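Side-chain contacts in agmatinase (PDB 1WOH), which probably hydrolyses agmatine to putrescine and urea, as a manganese-dependent member of the arginase (ureohydrolase) family: residues A[99-104]-A[128-133]; A[123-128]-A[167-172]; A[236-241]-A[286-291]. One frame throughout, in Å; residues are numbered along the deposited sequence.

All three contacts are largely buried, yet they differ in chemistry. Contacts 1 and 2 are neighbours, their centres about 8 Å apart: contact 2 uses the short helix 124-128 itself, packed against the end of helix 162-169, and contact 1 the chain just after it, tied to helix 93-108. They share Leu-128, and Thr-101 of contact 1 hydrogen-bonds Pro-126 O of contact 2. Contact 3, on the opposite side of the chain's centre and about 26 Å from contact 2 between centres, joins a loop to helix 284-302 beside a subunit interface. Contact 1 pairs hydrogen bonds with small alanines, contact 2 mixes apolar packing with a water bridge, and contact 3 is wholly apolar.

Contact 1: A[99-104]-A[128-133]; sequences RITEAA and LRAFAD
Two hydrogen bonds from Arg-129 converge on one atom, the hydroxyl oxygen of Thr-101. NE lies 2.9 Å from Thr-101 OG1 and makes the straighter bond, at 151° on its hydrogen; NH2 approaches the same OG1 to 3.1 Å at a more bent 139°. The guanidinium therefore meets the threonine with its NE side edge, OG1 lying close to its plane. A bend at chi3 (-59°) brings that edge round. The threonine hydroxyl has its main further partner in Pro-126 O, and His-97 O could only share or compete for the same proton, while Arg-129 NH2 has a salt bridge to Asp-98, which would help fix the guanidinium.

In this alpha/beta fold, the contact joins helix 93-108, on one side of the parallel sheet, to the chain running from helix 124-128 into strand 137-142.

The remaining touches are apolar. Threonine suits its place by offering a hydroxyl to the guanidinium and, through CG2, anti to the backbone N, a methyl 3.7 Å from Arg-129 CB. One turn further along the helix, Ala-104 CB meets Ala-130 CB at 3.7 Å. Methyl groups this small let the backbones come close, Thr-101 CA being 5.5 Å from Ala-130 CA.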
loop_
_atom_site.group_PDB
_atom_site.type_symbol
_atom_site.label_atom_id
_atom_site.label_comp_id
_atom_site.label_asym_id
_atom_site.label_seq_id
_atom_site.Cartn_x
_atom_site.Cartn_y
_atom_site.Cartn_z
ATOM N N ARG A 99 29.142 5.968 -19.233
ATOM C CA ARG A 99 28.542 7.260 -18.928
ATOM C C ARG A 99 28.645 7.599 -17.446
ATOM O O ARG A 99 28.852 8.760 -17.084
ATOM C CB ARG A 99 27.087 7.294 -19.382
ATOM C CG ARG A 99 26.962 7.363 -20.889
ATOM C CD ARG A 99 25.581 7.783 -21.310
ATOM N NE ARG A 99 25.411 7.687 -22.756
ATOM C CZ ARG A 99 24.227 7.598 -23.348
ATOM N NH1 ARG A 99 23.124 7.596 -22.611
ATOM N NH2 ARG A 99 24.145 7.496 -24.665
ATOM N N ILE A 100 28.510 6.588 -16.596
ATOM C CA ILE A 100 28.606 6.778 -15.150
ATOM C C ILE A 100 30.023 7.208 -14.759
ATOM O O ILE A 100 30.209 8.135 -13.969
ATOM C CB ILE A 100 28.235 5.475 -14.403
ATOM C CG1 ILE A 100 26.754 5.158 -14.642
ATOM C CG2 ILE A 100 28.510 5.622 -12.912
ATOM C CD1 ILE A 100 26.338 3.757 -14.233
ATOM N N THR A 101 31.024 6.531 -15.318
ATOM C CA THR A 101 32.413 6.864 -15.030
ATOM C C THR A 101 32.764 8.276 -15.496
ATOM O O THR A 101 33.437 9.029 -14.782
ATOM C CB THR A 101 33.383 5.880 -15.711
ATOM O OG1 THR A 101 33.138 4.555 -15.220
ATOM C CG2 THR A 101 34.837 6.272 -15.418
ATOM N N GLU A 102 32.306 8.635 -16.692
ATOM C CA GLU A 102 32.591 9.956 -17.236
ATOM C C GLU A 102 31.957 11.052 -16.388
ATOM O O GLU A 102 32.609 12.041 -16.057
ATOM C CB GLU A 102 32.102 10.059 -18.686
ATOM C CG GLU A 102 32.292 11.440 -19.317
ATOM C CD GLU A 102 33.742 11.919 -19.299
ATOM O OE1 GLU A 102 33.991 13.082 -19.686
ATOM O OE2 GLU A 102 34.634 11.138 -18.903
ATOM N N ALA A 103 30.688 10.876 -16.031
ATOM C CA ALA A 103 30.001 11.865 -15.218
ATOM C C ALA A 103 30.654 11.971 -13.844
ATOM O O ALA A 103 30.817 13.068 -13.314
ATOM C CB ALA A 103 28.526 11.501 -15.077
ATOM N N ALA A 104 31.029 10.832 -13.270
ATOM C CA ALA A 104 31.659 10.817 -11.952
ATOM C C ALA A 104 32.999 11.551 -12.001
ATOM O O ALA A 104 33.324 12.311 -11.095
ATOM C CB ALA A 104 31.851 9.385 -11.475
ATOM N N LEU A 128 33.726 3.881 -9.126
ATOM C CA LEU A 128 35.106 3.736 -8.679
ATOM C C LEU A 128 36.133 3.948 -9.783
ATOM O O LEU A 128 37.237 4.417 -9.511
ATOM C CB LEU A 128 35.309 2.371 -8.015
ATOM C CG LEU A 128 34.785 2.311 -6.575
ATOM C CD1 LEU A 128 34.748 0.875 -6.064
ATOM C CD2 LEU A 128 35.694 3.180 -5.692
ATOM N N ARG A 129 35.779 3.630 -11.027
ATOM C CA ARG A 129 36.731 3.822 -12.118
ATOM C C ARG A 129 37.162 5.282 -12.221
ATOM O O ARG A 129 38.211 5.589 -12.791
ATOM C CB ARG A 129 36.138 3.372 -13.458
ATOM C CG ARG A 129 35.904 1.875 -13.572
ATOM C CD ARG A 129 35.708 1.435 -15.030
ATOM N NE ARG A 129 34.580 2.095 -15.682
ATOM C CZ ARG A 129 34.097 1.742 -16.870
ATOM N NH1 ARG A 129 34.646 0.733 -17.538
ATOM N NH2 ARG A 129 33.069 2.392 -17.396
ATOM N N ALA A 130 36.358 6.182 -11.665
ATOM C CA ALA A 130 36.678 7.602 -11.715
ATOM C C ALA A 130 37.732 8.006 -10.686
ATOM O O ALA A 130 38.135 9.169 -10.635
ATOM C CB ALA A 130 35.417 8.425 -11.514
ATOM N N PHE A 131 38.175 7.052 -9.872
ATOM C CA PHE A 131 39.175 7.321 -8.839
ATOM C C PHE A 131 40.488 6.594 -9.135
ATOM O O PHE A 131 41.229 6.226 -8.226
ATOM C CB PHE A 131 38.647 6.885 -7.467
ATOM C CG PHE A 131 37.430 7.646 -7.016
ATOM C CD1 PHE A 131 36.195 7.450 -7.634
ATOM C CD2 PHE A 131 37.523 8.571 -5.979
ATOM C CE1 PHE A 131 35.066 8.167 -7.223
ATOM C CE2 PHE A 131 36.403 9.294 -5.557
ATOM C CZ PHE A 131 35.173 9.094 -6.179
ATOM N N ALA A 132 40.775 6.394 -10.413
ATOM C CA ALA A 132 41.994 5.699 -10.809
ATOM C C ALA A 132 43.265 6.413 -10.349
ATOM O O ALA A 132 44.291 5.772 -10.123
ATOM C CB ALA A 132 42.017 5.521 -12.325
ATOM N N ASP A 133 43.196 7.731 -10.197
ATOM C CA ASP A 133 44.366 8.505 -9.792
ATOM C C ASP A 133 44.565 8.649 -8.288
ATOM O O ASP A 133 45.439 9.396 -7.848
ATOM C CB ASP A 133 44.330 9.894 -10.441
ATOM C CG ASP A 133 43.167 10.740 -9.958
ATOM O OD1 ASP A 133 42.935 11.818 -10.545
ATOM O OD2 ASP A 133 42.489 10.336 -8.991
#

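Contact 2: A[123-128]-A[167-172]; sequences VSYPLL and CEALPN
Leu-128 and Leu-170, which touch through their side chains, have their CA atoms 8.2 Å apart, and Tyr-125 CA is 8.8 Å from Cys-167 CA. The spacing leaves side chains to bridge the interval, and no direct hydrogen bond crosses it. Tyr-125 and Leu-128, one turn apart on helix 124-128, face Ala-169 and Leu-170, where helix 162-169 ends and the chain leaves helical geometry. Leu-170, extended at -129/93, is the first residue beyond the helix, and its side chain points back toward the other segment.

Its CD1 methyl packs 3.9 Å from Leu-128 CB and presses tightly on Leu-128 O, at 3.2 Å. Leucine suits this buried position, being long enough to cross and wholly apolar; Ala-132 packs on it as well. Leu-128 also touches Phe-163 and Ala-166 of helix 162-169 and Tyr-225 of strand 223-229. Two helices of the arginase alpha/beta fold are thus packed together on one side of the central parallel sheet. His-121, a manganese ligand, lies about 8 Å from Leu-128, side chain to side chain.

Around partly exposed Ala-169 the chemistry becomes mixed. Tyr-125 has CG anti to its backbone N (chi1 163°), which carries the ring across to Ala-169. There CE1 meets Ala-169 CB at 3.8 Å, the methyl lying at the ring edge near its plane; the small alanine leaves room for the phenol. Beyond it, Tyr-125 OH is 3.2 Å from a water that donates to Glu-168 OE2 at 3.0 Å. Glu-168 OE2 also forms a salt bridge with Arg-165, whose side chain touches Tyr-125.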
loop_
_atom_site.group_PDB
_atom_site.type_symbol
_atom_site.label_atom_id
_atom_site.label_comp_id
_atom_site.label_asym_id
_atom_site.label_seq_id
_atom_site.Cartn_x
_atom_site.Cartn_y
_atom_site.Cartn_z
ATOM N N VAL A 123 26.488 -0.138 -9.599
ATOM C CA VAL A 123 26.971 1.186 -9.985
ATOM C C VAL A 123 28.302 1.561 -9.322
ATOM O O VAL A 123 29.012 2.446 -9.812
ATOM C CB VAL A 123 25.924 2.292 -9.684
ATOM C CG1 VAL A 123 24.609 1.972 -10.391
ATOM C CG2 VAL A 123 25.722 2.435 -8.183
ATOM N N SER A 124 28.647 0.898 -8.220
ATOM C CA SER A 124 29.900 1.193 -7.521
ATOM C C SER A 124 31.113 0.931 -8.410
ATOM O O SER A 124 32.145 1.580 -8.259
ATOM C CB SER A 124 30.031 0.356 -6.247
ATOM O OG SER A 124 29.012 0.670 -5.317
ATOM N N TYR A 125 30.990 -0.014 -9.336
ATOM C CA TYR A 125 32.104 -0.318 -10.227
ATOM C C TYR A 125 32.449 0.874 -11.126
ATOM O O TYR A 125 33.562 1.396 -11.057
ATOM C CB TYR A 125 31.799 -1.575 -11.058
ATOM C CG TYR A 125 32.690 -1.751 -12.273
ATOM C CD1 TYR A 125 34.069 -1.551 -12.188
ATOM C CD2 TYR A 125 32.150 -2.111 -13.509
ATOM C CE1 TYR A 125 34.894 -1.701 -13.310
ATOM C CE2 TYR A 125 32.965 -2.268 -14.641
ATOM C CZ TYR A 125 34.333 -2.059 -14.531
ATOM O OH TYR A 125 35.143 -2.188 -15.641
ATOM N N PRO A 126 31.505 1.333 -11.972
ATOM C CA PRO A 126 31.840 2.474 -12.829
ATOM C C PRO A 126 32.153 3.755 -12.060
ATOM O O PRO A 126 32.927 4.593 -12.524
ATOM C CB PRO A 126 30.620 2.599 -13.747
ATOM C CG PRO A 126 29.507 1.995 -12.946
ATOM C CD PRO A 126 30.169 0.801 -12.298
ATOM N N LEU A 127 31.555 3.903 -10.881
ATOM C CA LEU A 127 31.813 5.067 -10.037
ATOM C C LEU A 127 33.286 5.032 -9.623
ATOM O O LEU A 127 34.013 6.023 -9.753
ATOM C CB LEU A 127 30.934 5.006 -8.781
ATOM C CG LEU A 127 29.767 5.967 -8.551
ATOM C CD1 LEU A 127 29.294 6.592 -9.837
ATOM C CD2 LEU A 127 28.646 5.203 -7.846
ATOM N N LEU A 128 33.726 3.881 -9.126
ATOM C CA LEU A 128 35.106 3.736 -8.679
ATOM C C LEU A 128 36.133 3.948 -9.783
ATOM O O LEU A 128 37.237 4.417 -9.511
ATOM C CB LEU A 128 35.309 2.371 -8.015
ATOM C CG LEU A 128 34.785 2.311 -6.575
ATOM C CD1 LEU A 128 34.748 0.875 -6.064
ATOM C CD2 LEU A 128 35.694 3.180 -5.692
ATOM N N CYS A 167 38.333 -3.868 -8.585
ATOM C CA CYS A 167 39.713 -4.240 -8.322
ATOM C C CYS A 167 40.484 -4.626 -9.568
ATOM O O CYS A 167 41.643 -4.249 -9.724
ATOM C CB CYS A 167 39.773 -5.366 -7.286
ATOM S SG CYS A 167 39.465 -4.780 -5.594
ATOM N N GLU A 168 39.853 -5.365 -10.470
ATOM C CA GLU A 168 40.563 -5.751 -11.678
ATOM C C GLU A 168 40.767 -4.569 -12.623
ATOM O O GLU A 168 41.664 -4.587 -13.462
ATOM C CB GLU A 168 39.853 -6.917 -12.383
ATOM C CG GLU A 168 38.356 -6.821 -12.463
ATOM C CD GLU A 168 37.743 -7.989 -13.223
ATOM O OE1 GLU A 168 37.904 -9.149 -12.786
ATOM O OE2 GLU A 168 37.104 -7.742 -14.264
ATOM N N ALA A 169 39.961 -3.524 -12.468
ATOM C CA ALA A 169 40.093 -2.350 -13.321
ATOM C C ALA A 169 40.956 -1.256 -12.687
ATOM O O ALA A 169 41.441 -0.362 -13.382
ATOM C CB ALA A 169 38.717 -1.789 -13.652
ATOM N N LEU A 170 41.165 -1.339 -11.376
ATOM C CA LEU A 170 41.937 -0.323 -10.664
ATOM C C LEU A 170 43.051 -0.895 -9.803
ATOM O O LEU A 170 42.838 -1.234 -8.636
ATOM C CB LEU A 170 40.996 0.505 -9.785
ATOM C CG LEU A 170 39.865 1.189 -10.556
ATOM C CD1 LEU A 170 38.714 1.540 -9.617
ATOM C CD2 LEU A 170 40.413 2.428 -11.242
ATOM N N PRO A 171 44.266 -1.002 -10.358
ATOM C CA PRO A 171 45.352 -1.549 -9.546
ATOM C C PRO A 171 45.616 -0.730 -8.282
ATOM O O PRO A 171 46.202 -1.237 -7.327
ATOM C CB PRO A 171 46.541 -1.555 -10.514
ATOM C CG PRO A 171 46.241 -0.395 -11.423
ATOM C CD PRO A 171 44.754 -0.551 -11.673
ATOM N N ASN A 172 45.168 0.523 -8.275
ATOM C CA ASN A 172 45.363 1.399 -7.117
ATOM C C ASN A 172 44.387 1.102 -5.973
ATOM O O ASN A 172 44.607 1.536 -4.839
ATOM C CB ASN A 172 45.252 2.873 -7.531
ATOM C CG ASN A 172 43.904 3.216 -8.134
ATOM O OD1 ASN A 172 43.444 2.556 -9.064
ATOM N ND2 ASN A 172 43.267 4.263 -7.613
HETATM O O HOH W 1 36.676 -4.780 -14.588
#

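Contact 3: A[236-241]-A[286-291]; sequences AVIPGT and ELLMAR
Ile-238 reaches over to Leu-288 with the end of its longer branch, CD1 lying 3.8 Å from Leu-288 CB and 4.0 Å from Leu-288 CD2. The same methyl also approaches Met-289 CG at 4.2 Å, so it fits against two consecutive residues of the helix. CG1 stands anti to the carbonyl carbon (chi1 -51°), and the turn at chi2 (-62°) swings CD1 aside onto the helix. A branched apolar side chain suits this buried position between loop and helix.

Val-237, the preceding residue, adds a second touch from its CG1 branch, 3.7 Å from Leu-288 CD2. The valine and leucine side chains cross at about a right angle, so they meet at their methyl ends and do not run alongside one another. Leu-288 CD2 is therefore shared by Val-237 and Ile-238, while Pro-246 of a neighbouring subunit also touches Leu-288. Met-289 meets the isoleucine with CG, near the root of its chain, and also packs on Val-230. No hydrogen bond crosses between the segments, but Gly-240 N bonds Ser-285 OG at the start of the same helix. Gly-240 is the centre of an inverse gamma turn, a sharp kink closed by Thr-241 N to Pro-239 O (2.9 Å).

Ile-238 lies about 7 Å, side chain to side chain, from Asp-231, a ligand of the second manganese, placing the contact close to the metal site without belonging to it. Helix 284-302 packs against the loop 236-241 here, and helix 51-59 lies against Leu-287 and Ala-290 of that helix. The loop itself follows strand 223-229 of the central parallel sheet and leads on to helix 251-264.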
loop_
_atom_site.group_PDB
_atom_site.type_symbol
_atom_site.label_atom_id
_atom_site.label_comp_id
_atom_site.label_asym_id
_atom_site.label_seq_id
_atom_site.Cartn_x
_atom_site.Cartn_y
_atom_site.Cartn_z
ATOM N N ALA A 236 14.537 -4.050 9.928
ATOM C CA ALA A 236 13.488 -3.451 10.743
ATOM C C ALA A 236 13.662 -1.940 10.660
ATOM O O ALA A 236 12.693 -1.191 10.693
ATOM C CB ALA A 236 13.602 -3.920 12.197
ATOM N N VAL A 237 14.912 -1.506 10.528
ATOM C CA VAL A 237 15.224 -0.085 10.438
ATOM C C VAL A 237 15.059 0.434 9.011
ATOM O O VAL A 237 14.363 1.423 8.781
ATOM C CB VAL A 237 16.663 0.182 10.913
ATOM C CG1 VAL A 237 16.982 1.666 10.823
ATOM C CG2 VAL A 237 16.824 -0.320 12.350
ATOM N N ILE A 238 15.705 -0.241 8.061
ATOM C CA ILE A 238 15.646 0.125 6.647
ATOM C C ILE A 238 15.091 -1.058 5.834
ATOM O O ILE A 238 15.852 -1.829 5.250
ATOM C CB ILE A 238 17.060 0.453 6.110
ATOM C CG1 ILE A 238 17.744 1.476 7.023
ATOM C CG2 ILE A 238 16.965 0.971 4.676
ATOM C CD1 ILE A 238 17.026 2.832 7.104
ATOM N N PRO A 239 13.763 -1.222 5.799
ATOM C CA PRO A 239 13.171 -2.332 5.046
ATOM C C PRO A 239 13.162 -2.145 3.526
ATOM O O PRO A 239 12.992 -3.112 2.793
ATOM C CB PRO A 239 11.752 -2.414 5.618
ATOM C CG PRO A 239 11.433 -0.969 5.870
ATOM C CD PRO A 239 12.722 -0.483 6.541
ATOM N N GLY A 240 13.333 -0.907 3.072
ATOM C CA GLY A 240 13.308 -0.616 1.645
ATOM C C GLY A 240 14.550 -0.998 0.864
ATOM O O GLY A 240 15.351 -0.140 0.482
ATOM N N THR A 241 14.715 -2.293 0.619
ATOM C CA THR A 241 15.870 -2.789 -0.133
ATOM C C THR A 241 15.512 -4.152 -0.731
ATOM O O THR A 241 14.714 -4.896 -0.167
ATOM C CB THR A 241 17.138 -2.896 0.772
ATOM O OG1 THR A 241 18.293 -3.119 -0.045
ATOM C CG2 THR A 241 17.016 -4.028 1.758
ATOM N N GLU A 286 14.062 6.004 3.083
ATOM C CA GLU A 286 14.730 7.112 2.405
ATOM C C GLU A 286 14.998 8.278 3.346
ATOM O O GLU A 286 15.999 8.984 3.202
ATOM C CB GLU A 286 13.931 7.596 1.182
ATOM C CG GLU A 286 12.481 7.967 1.434
ATOM C CD GLU A 286 11.529 6.846 1.057
ATOM O OE1 GLU A 286 10.509 7.138 0.399
ATOM O OE2 GLU A 286 11.797 5.676 1.422
ATOM N N LEU A 287 14.113 8.480 4.315
ATOM C CA LEU A 287 14.305 9.563 5.270
ATOM C C LEU A 287 15.564 9.325 6.096
ATOM O O LEU A 287 16.414 10.214 6.213
ATOM C CB LEU A 287 13.076 9.691 6.174
ATOM C CG LEU A 287 11.901 10.367 5.455
ATOM C CD1 LEU A 287 10.626 10.261 6.279
ATOM C CD2 LEU A 287 12.260 11.832 5.198
ATOM N N LEU A 288 15.695 8.119 6.643
ATOM C CA LEU A 288 16.854 7.770 7.439
ATOM C C LEU A 288 18.146 7.722 6.640
ATOM O O LEU A 288 19.190 8.146 7.130
ATOM C CB LEU A 288 16.647 6.426 8.138
ATOM C CG LEU A 288 16.068 6.527 9.553
ATOM C CD1 LEU A 288 14.747 7.285 9.516
ATOM C CD2 LEU A 288 15.892 5.134 10.141
ATOM N N MET A 289 18.089 7.205 5.416
ATOM C CA MET A 289 19.301 7.128 4.606
ATOM C C MET A 289 19.775 8.482 4.080
ATOM O O MET A 289 20.970 8.681 3.856
ATOM C CB MET A 289 19.115 6.130 3.466
ATOM C CG MET A 289 19.049 4.682 3.942
ATOM S SD MET A 289 20.533 4.063 4.826
ATOM C CE MET A 289 21.777 5.245 4.334
ATOM N N ALA A 290 18.852 9.416 3.874
ATOM C CA ALA A 290 19.247 10.748 3.430
ATOM C C ALA A 290 19.964 11.403 4.615
ATOM O O ALA A 290 20.966 12.108 4.444
ATOM C CB ALA A 290 18.027 11.568 3.038
ATOM N N ARG A 291 19.451 11.164 5.821
ATOM C CA ARG A 291 20.074 11.733 7.010
ATOM C C ARG A 291 21.462 11.136 7.213
ATOM O O ARG A 291 22.400 11.833 7.601
ATOM C CB ARG A 291 19.232 11.474 8.262
ATOM C CG ARG A 291 19.857 12.126 9.487
ATOM C CD ARG A 291 19.265 11.660 10.796
ATOM N NE ARG A 291 20.327 11.541 11.792
ATOM C CZ ARG A 291 20.132 11.527 13.105
ATOM N NH1 ARG A 291 18.907 11.636 13.600
ATOM N NH2 ARG A 291 21.168 11.382 13.920
#